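Long-range contacts in putative TIM-barrel metal-dependent hydrolase (Mycobacterium avium subsp. paratuberculosis S397, PDB 4DZI), which is a putative metal-dependent hydrolase of the amidohydrolase family, with a TIM-barrel fold and a two-metal site occupied here by cadmium: residues H15-L20 with P60-I65; I65-C70 with K90-A95. One frame throughout, in Å; residues are numbered along the deposited sequence. Where two conformers were deposited one is given.

Contact 1 (H15-L20 with P60-I65). With CD (cadmium ion), chain Q.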
loop_
_atom_site.group_PDB
_atom_site.type_symbol
_atom_site.label_atom_id
_atom_site.label_comp_id
_atom_site.label_asym_id
_atom_site.label_seq_id
_atom_site.Cartn_x
_atom_site.Cartn_y
_atom_site.Cartn_z
ATOM N N HIS C 15 -3.289 26.512 -5.863
ATOM C CA HIS C 15 -2.763 26.262 -7.214
ATOM C C HIS C 15 -2.919 27.406 -8.198
ATOM O O HIS C 15 -3.813 28.230 -8.058
ATOM C CB HIS C 15 -3.425 24.992 -7.799
ATOM C CG HIS C 15 -3.052 23.750 -7.049
ATOM N ND1 HIS C 15 -1.917 23.085 -7.305
ATOM C CD2 HIS C 15 -3.652 23.109 -5.965
ATOM C CE1 HIS C 15 -1.792 22.049 -6.451
ATOM N NE2 HIS C 15 -2.843 22.053 -5.633
ATOM N N TYR C 16 -2.016 27.440 -9.174
ATOM C CA TYR C 16 -2.229 28.145 -10.433
ATOM C C TYR C 16 -2.516 27.078 -11.497
ATOM O O TYR C 16 -2.320 25.864 -11.266
ATOM C CB TYR C 16 -0.985 28.960 -10.817
ATOM C CG TYR C 16 0.278 28.192 -10.621
ATOM C CD1 TYR C 16 0.672 27.189 -11.526
ATOM C CD2 TYR C 16 1.096 28.425 -9.509
ATOM C CE1 TYR C 16 1.836 26.454 -11.313
ATOM C CE2 TYR C 16 2.260 27.682 -9.284
ATOM C CZ TYR C 16 2.630 26.707 -10.197
ATOM O OH TYR C 16 3.761 25.963 -9.996
ATOM N N TYR C 17 -2.980 27.519 -12.670
ATOM C CA TYR C 17 -3.083 26.628 -13.816
ATOM C C TYR C 17 -2.011 27.119 -14.785
ATOM O O TYR C 17 -1.988 28.300 -15.190
ATOM C CB TYR C 17 -4.476 26.704 -14.421
ATOM C CG TYR C 17 -5.536 26.044 -13.551
ATOM C CD1 TYR C 17 -5.383 24.719 -13.140
ATOM C CD2 TYR C 17 -6.648 26.733 -13.086
ATOM C CE1 TYR C 17 -6.340 24.074 -12.367
ATOM C CE2 TYR C 17 -7.593 26.115 -12.287
ATOM C CZ TYR C 17 -7.436 24.782 -11.917
ATOM O OH TYR C 17 -8.408 24.161 -11.155
ATOM N N GLU C 18 -1.089 26.250 -15.140
ATOM C CA GLU C 18 0.031 26.670 -16.000
ATOM C C GLU C 18 -0.429 27.068 -17.384
ATOM O O GLU C 18 -1.275 26.422 -17.960
ATOM C CB GLU C 18 1.050 25.552 -16.182
ATOM C CG GLU C 18 1.774 25.096 -14.918
ATOM C CD GLU C 18 1.015 24.059 -14.087
ATOM O OE1 GLU C 18 -0.198 23.822 -14.256
ATOM O OE2 GLU C 18 1.683 23.429 -13.250
ATOM N N PRO C 19 0.194 28.100 -17.942
ATOM C CA PRO C 19 0.003 28.346 -19.373
ATOM C C PRO C 19 0.701 27.262 -20.200
ATOM O O PRO C 19 1.568 26.526 -19.694
ATOM C CB PRO C 19 0.682 29.701 -19.577
ATOM C CG PRO C 19 1.770 29.712 -18.540
ATOM C CD PRO C 19 1.127 29.064 -17.327
ATOM N N LEU C 20 0.321 27.149 -21.468
ATOM C CA LEU C 20 0.869 26.084 -22.304
ATOM C C LEU C 20 2.392 26.085 -22.416
ATOM O O LEU C 20 2.964 25.063 -22.720
ATOM C CB LEU C 20 0.263 26.160 -23.719
ATOM C CG LEU C 20 -1.207 25.777 -23.804
ATOM C CD1 LEU C 20 -1.677 25.986 -25.239
ATOM C CD2 LEU C 20 -1.459 24.316 -23.385
ATOM N N PRO C 60 -4.760 20.413 -21.252
ATOM C CA PRO C 60 -3.660 21.277 -20.815
ATOM C C PRO C 60 -3.911 22.748 -21.071
ATOM O O PRO C 60 -3.156 23.594 -20.551
ATOM C CB PRO C 60 -2.465 20.766 -21.613
ATOM C CG PRO C 60 -3.086 20.147 -22.830
ATOM C CD PRO C 60 -4.355 19.517 -22.357
ATOM N N THR C 61 -4.946 23.097 -21.850
ATOM C CA THR C 61 -5.248 24.552 -21.983
ATOM C C THR C 61 -6.018 25.065 -20.763
ATOM O O THR C 61 -6.182 26.270 -20.610
ATOM C CB THR C 61 -6.104 24.922 -23.218
ATOM O OG1 THR C 61 -7.455 24.522 -22.989
ATOM C CG2 THR C 61 -5.560 24.274 -24.512
ATOM N N PHE C 62 -6.562 24.150 -19.956
ATOM C CA PHE C 62 -7.310 24.543 -18.756
ATOM C C PHE C 62 -8.497 25.444 -19.075
ATOM O O PHE C 62 -8.918 26.240 -18.247
ATOM C CB PHE C 62 -6.390 25.201 -17.707
ATOM C CG PHE C 62 -5.400 24.225 -17.088
ATOM C CD1 PHE C 62 -5.879 23.184 -16.258
ATOM C CD2 PHE C 62 -4.028 24.377 -17.297
ATOM C CE1 PHE C 62 -4.984 22.272 -15.699
ATOM C CE2 PHE C 62 -3.130 23.470 -16.714
ATOM C CZ PHE C 62 -3.623 22.426 -15.912
ATOM N N ASP C 63 -9.087 25.261 -20.253
ATOM C CA ASP C 63 -10.277 26.028 -20.621
ATOM C C ASP C 63 -11.211 25.143 -21.424
ATOM O O ASP C 63 -10.789 24.570 -22.451
ATOM C CB ASP C 63 -9.800 27.217 -21.436
ATOM C CG ASP C 63 -10.892 28.252 -21.646
ATOM O OD1 ASP C 63 -11.942 28.182 -20.985
ATOM O OD2 ASP C 63 -10.663 29.148 -22.458
ATOM N N PRO C 64 -12.452 24.971 -20.959
ATOM C CA PRO C 64 -13.054 25.541 -19.747
ATOM C C PRO C 64 -12.455 24.907 -18.510
ATOM O O PRO C 64 -11.711 23.897 -18.589
ATOM C CB PRO C 64 -14.534 25.147 -19.845
ATOM C CG PRO C 64 -14.572 24.009 -20.790
ATOM C CD PRO C 64 -13.443 24.224 -21.760
ATOM N N ILE C 65 -12.794 25.474 -17.363
ATOM C CA ILE C 65 -12.061 25.118 -16.156
ATOM C C ILE C 65 -13.064 24.777 -15.052
ATOM O O ILE C 65 -14.093 25.455 -14.889
ATOM C CB ILE C 65 -11.108 26.257 -15.740
ATOM C CG1 ILE C 65 -10.197 25.774 -14.600
ATOM C CG2 ILE C 65 -11.893 27.503 -15.369
ATOM C CD1 ILE C 65 -9.273 24.650 -15.029
HETATM CD CD CD Q . -3.132 20.851 -3.825
HETATM O O HOH W 1 -0.756 23.867 -19.240
HETATM O O HOH W 2 -2.825 26.204 -20.205
#
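Tyr-17 and Phe-62 share nearly the same first torsion (chi1 -72° and -69°), each with CG anti to its own carbonyl carbon, and this turns the two rings toward one another from their separate loops. They meet obliquely, with centroids 4.7 Å apart and planes at 31°. Tyr-17 CD1 approaches over the face of the Phe-62 ring near its rim, 3.5 Å from Phe-62 CD1, while Tyr-17 CB makes a CH-pi contact over that ring. Ile-65, its side chain running against that of Tyr-17, covers the same side of the phenol ring as Phe-62. Its CD1 lies over the face, 3.7 Å from the centroid, a second CH-pi contact, and Ile-65 CG1 packs on Tyr-17 CE2.

Farther along, Glu-18 O sits at the edge of the Phe-62 ring, near its plane, 3.5 Å from CD2. The Glu-18 side chain bends at chi2, and OE1 lies beside the same ring, 3.8 Å from Phe-62 CE2, while it accepts from Phe-124 N; OE2 accepts from Thr-123 N and Gly-125 N. Leu-20 closes the other end, with CD2 3.4 Å from Pro-60 O.

No direct hydrogen bond joins the segments. Two waters lie within hydrogen-bonding distance of both Glu-18 O and Pro-60 O and probably bridge them. At the start of 15-20, His-15 NE2 binds a cadmium ion at 2.2 Å, together with Asp-13, His-230, Glu-293 and Asp-356. The loop leaving this metal ligand is therefore held against 60-65 by aromatic and aliphatic packing, with water probably mediating between two carbonyl oxygens that could not bond to each other.

Contact 2 (I65-C70 with K90-A95)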
loop_
_atom_site.group_PDB
_atom_site.type_symbol
_atom_site.label_atom_id
_atom_site.label_comp_id
_atom_site.label_asym_id
_atom_site.label_seq_id
_atom_site.Cartn_x
_atom_site.Cartn_y
_atom_site.Cartn_z
ATOM N N ILE C 65 -12.794 25.474 -17.363
ATOM C CA ILE C 65 -12.061 25.118 -16.156
ATOM C C ILE C 65 -13.064 24.777 -15.052
ATOM O O ILE C 65 -14.093 25.455 -14.889
ATOM C CB ILE C 65 -11.108 26.257 -15.740
ATOM C CG1 ILE C 65 -10.197 25.774 -14.600
ATOM C CG2 ILE C 65 -11.893 27.503 -15.369
ATOM C CD1 ILE C 65 -9.273 24.650 -15.029
ATOM N N ILE C 66 -12.770 23.717 -14.292
ATOM C CA ILE C 66 -13.671 23.268 -13.235
ATOM C C ILE C 66 -13.986 24.377 -12.181
ATOM O O ILE C 66 -13.145 25.225 -11.862
ATOM C CB ILE C 66 -13.097 21.991 -12.550
ATOM C CG1 ILE C 66 -14.151 21.335 -11.667
ATOM C CG2 ILE C 66 -11.844 22.330 -11.746
ATOM C CD1 ILE C 66 -13.747 19.936 -11.202
ATOM N N VAL C 67 -15.195 24.368 -11.643
ATOM C CA VAL C 67 -15.591 25.299 -10.570
ATOM C C VAL C 67 -14.968 24.825 -9.251
ATOM O O VAL C 67 -15.049 23.651 -8.922
ATOM C CB VAL C 67 -17.129 25.302 -10.416
ATOM C CG1 VAL C 67 -17.542 26.035 -9.136
ATOM C CG2 VAL C 67 -17.787 25.925 -11.662
ATOM N N PRO C 68 -14.322 25.728 -8.504
ATOM C CA PRO C 68 -13.677 25.304 -7.261
ATOM C C PRO C 68 -14.685 24.669 -6.329
ATOM O O PRO C 68 -15.801 25.175 -6.162
ATOM C CB PRO C 68 -13.160 26.642 -6.661
ATOM C CG PRO C 68 -12.917 27.493 -7.860
ATOM C CD PRO C 68 -14.057 27.158 -8.817
ATOM N N GLY C 69 -14.304 23.556 -5.702
ATOM C CA GLY C 69 -15.176 22.906 -4.736
ATOM C C GLY C 69 -16.339 22.099 -5.277
ATOM O O GLY C 69 -17.062 21.503 -4.503
ATOM N N CYS C 70 -16.534 22.042 -6.588
ATOM C CA CYS C 70 -17.746 21.369 -7.064
ATOM C C CYS C 70 -17.687 19.860 -6.820
ATOM O O CYS C 70 -18.727 19.192 -6.790
ATOM C CB CYS C 70 -18.072 21.702 -8.517
ATOM S SG CYS C 70 -16.920 21.102 -9.752
ATOM N N LYS C 90 -19.014 21.083 -12.772
ATOM C CA LYS C 90 -19.455 22.316 -13.428
ATOM C C LYS C 90 -18.171 22.955 -13.892
ATOM O O LYS C 90 -17.131 22.767 -13.249
ATOM C CB LYS C 90 -20.151 23.251 -12.431
ATOM C CG LYS C 90 -21.657 23.355 -12.573
ATOM C CD LYS C 90 -22.336 22.044 -12.229
ATOM C CE LYS C 90 -23.838 22.151 -12.419
ATOM N NZ LYS C 90 -24.454 20.803 -12.498
ATOM N N VAL C 91 -18.218 23.649 -15.032
ATOM C CA VAL C 91 -17.032 24.348 -15.571
ATOM C C VAL C 91 -17.377 25.796 -15.907
ATOM O O VAL C 91 -18.548 26.158 -16.029
ATOM C CB VAL C 91 -16.380 23.681 -16.816
ATOM C CG1 VAL C 91 -15.827 22.279 -16.503
ATOM C CG2 VAL C 91 -17.330 23.660 -18.010
ATOM N N GLU C 92 -16.334 26.599 -16.057
ATOM C CA GLU C 92 -16.445 28.039 -16.323
ATOM C C GLU C 92 -15.427 28.391 -17.375
ATOM O O GLU C 92 -14.520 27.608 -17.666
ATOM C CB GLU C 92 -16.071 28.825 -15.054
ATOM C CG GLU C 92 -17.041 28.604 -13.898
ATOM C CD GLU C 92 -16.693 29.429 -12.678
ATOM O OE1 GLU C 92 -15.819 29.004 -11.870
ATOM O OE2 GLU C 92 -17.306 30.514 -12.519
ATOM N N ARG C 93 -15.535 29.587 -17.948
ATOM C CA ARG C 93 -14.519 30.094 -18.872
ATOM C C ARG C 93 -13.255 30.523 -18.128
ATOM O O ARG C 93 -13.330 31.269 -17.140
ATOM C CB ARG C 93 -15.089 31.281 -19.665
ATOM C CG ARG C 93 -16.351 30.947 -20.452
ATOM C CD ARG C 93 -16.889 32.164 -21.208
ATOM N NE ARG C 93 -17.331 31.801 -22.550
ATOM C CZ ARG C 93 -18.405 31.063 -22.811
ATOM N NH1 ARG C 93 -18.731 30.783 -24.068
ATOM N NH2 ARG C 93 -19.162 30.617 -21.817
ATOM N N LEU C 94 -12.095 30.075 -18.605
ATOM C CA LEU C 94 -10.842 30.430 -17.966
ATOM C C LEU C 94 -10.618 31.950 -17.928
ATOM O O LEU C 94 -10.128 32.477 -16.942
ATOM C CB LEU C 94 -9.660 29.751 -18.666
ATOM C CG LEU C 94 -8.259 30.022 -18.058
ATOM C CD1 LEU C 94 -8.172 29.539 -16.612
ATOM C CD2 LEU C 94 -7.206 29.302 -18.877
ATOM N N ALA C 95 -11.005 32.649 -18.985
ATOM C CA ALA C 95 -10.840 34.092 -19.022
ATOM C C ALA C 95 -11.672 34.816 -17.951
ATOM O O ALA C 95 -11.375 35.977 -17.627
ATOM C CB ALA C 95 -11.153 34.632 -20.416
HETATM O O HOH W 3 -13.294 28.062 -12.164
#
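Val-67 CG2 lies obliquely above the plane of the Glu-92 carboxylate, displaced to the side of CG and OE1 and 3.6 Å from Glu-92 CG, with the two side chains crossing at about a right angle. Water 3 approaches OE1 at 2.7 Å from the other side of the carboxylate plane and also reaches Ile-66 O, linking side chain to backbone; OE2 goes to His-97. Pro-68 CD comes up to OE1 as well.

Ile-65 N reaches Glu-92 O at 2.8 Å, and Glu-92 N returns the bond to Ile-65 O over the same distance. Val-67 N bonds to Lys-90 O at 3.0 Å. Ile-66 and Val-91 form the non-hydrogen-bonded pair, their CA atoms 4.2 Å apart, with a CA-H...O contact from Val-91 CA to Ile-65 O.

Beyond the strands, Cys-70 SG takes a weak, long but straight bond from Lys-90 N (3.7 Å, 168°). The type II turn from Val-67 to Cys-70, with Gly-69 at positive phi, brings the sulfur back to Lys-90, just before strand 91-92. Together these make a short two-stranded antiparallel ribbon at the protein surface, strand 65-66 running on into a type II turn.

Overall arrangement
Contacts 1 and 2 follow each other along the chain and meet at Ile-65, whose CG1 branch serves contact 1 while its backbone pairs in contact 2. Their centres are 11 Å apart. A probable hydrogen bond from Leu-94 N to Asp-63 OD1 (3.0 Å) ties the 60-65 loop to 90-95, and Leu-94 CD2 packs 3.6 Å from Phe-62 O. Contact 1 includes a metal ligand, His-15, and the Tyr-17 side chain lies about 8 Å from the other cadmium, whereas contact 2 lies farther out, toward the surface. There the Ile-66 side chain is about 9 Å from a cadmium, and Gly-69 shares a backbone hydrogen bond with the metal ligand His-359.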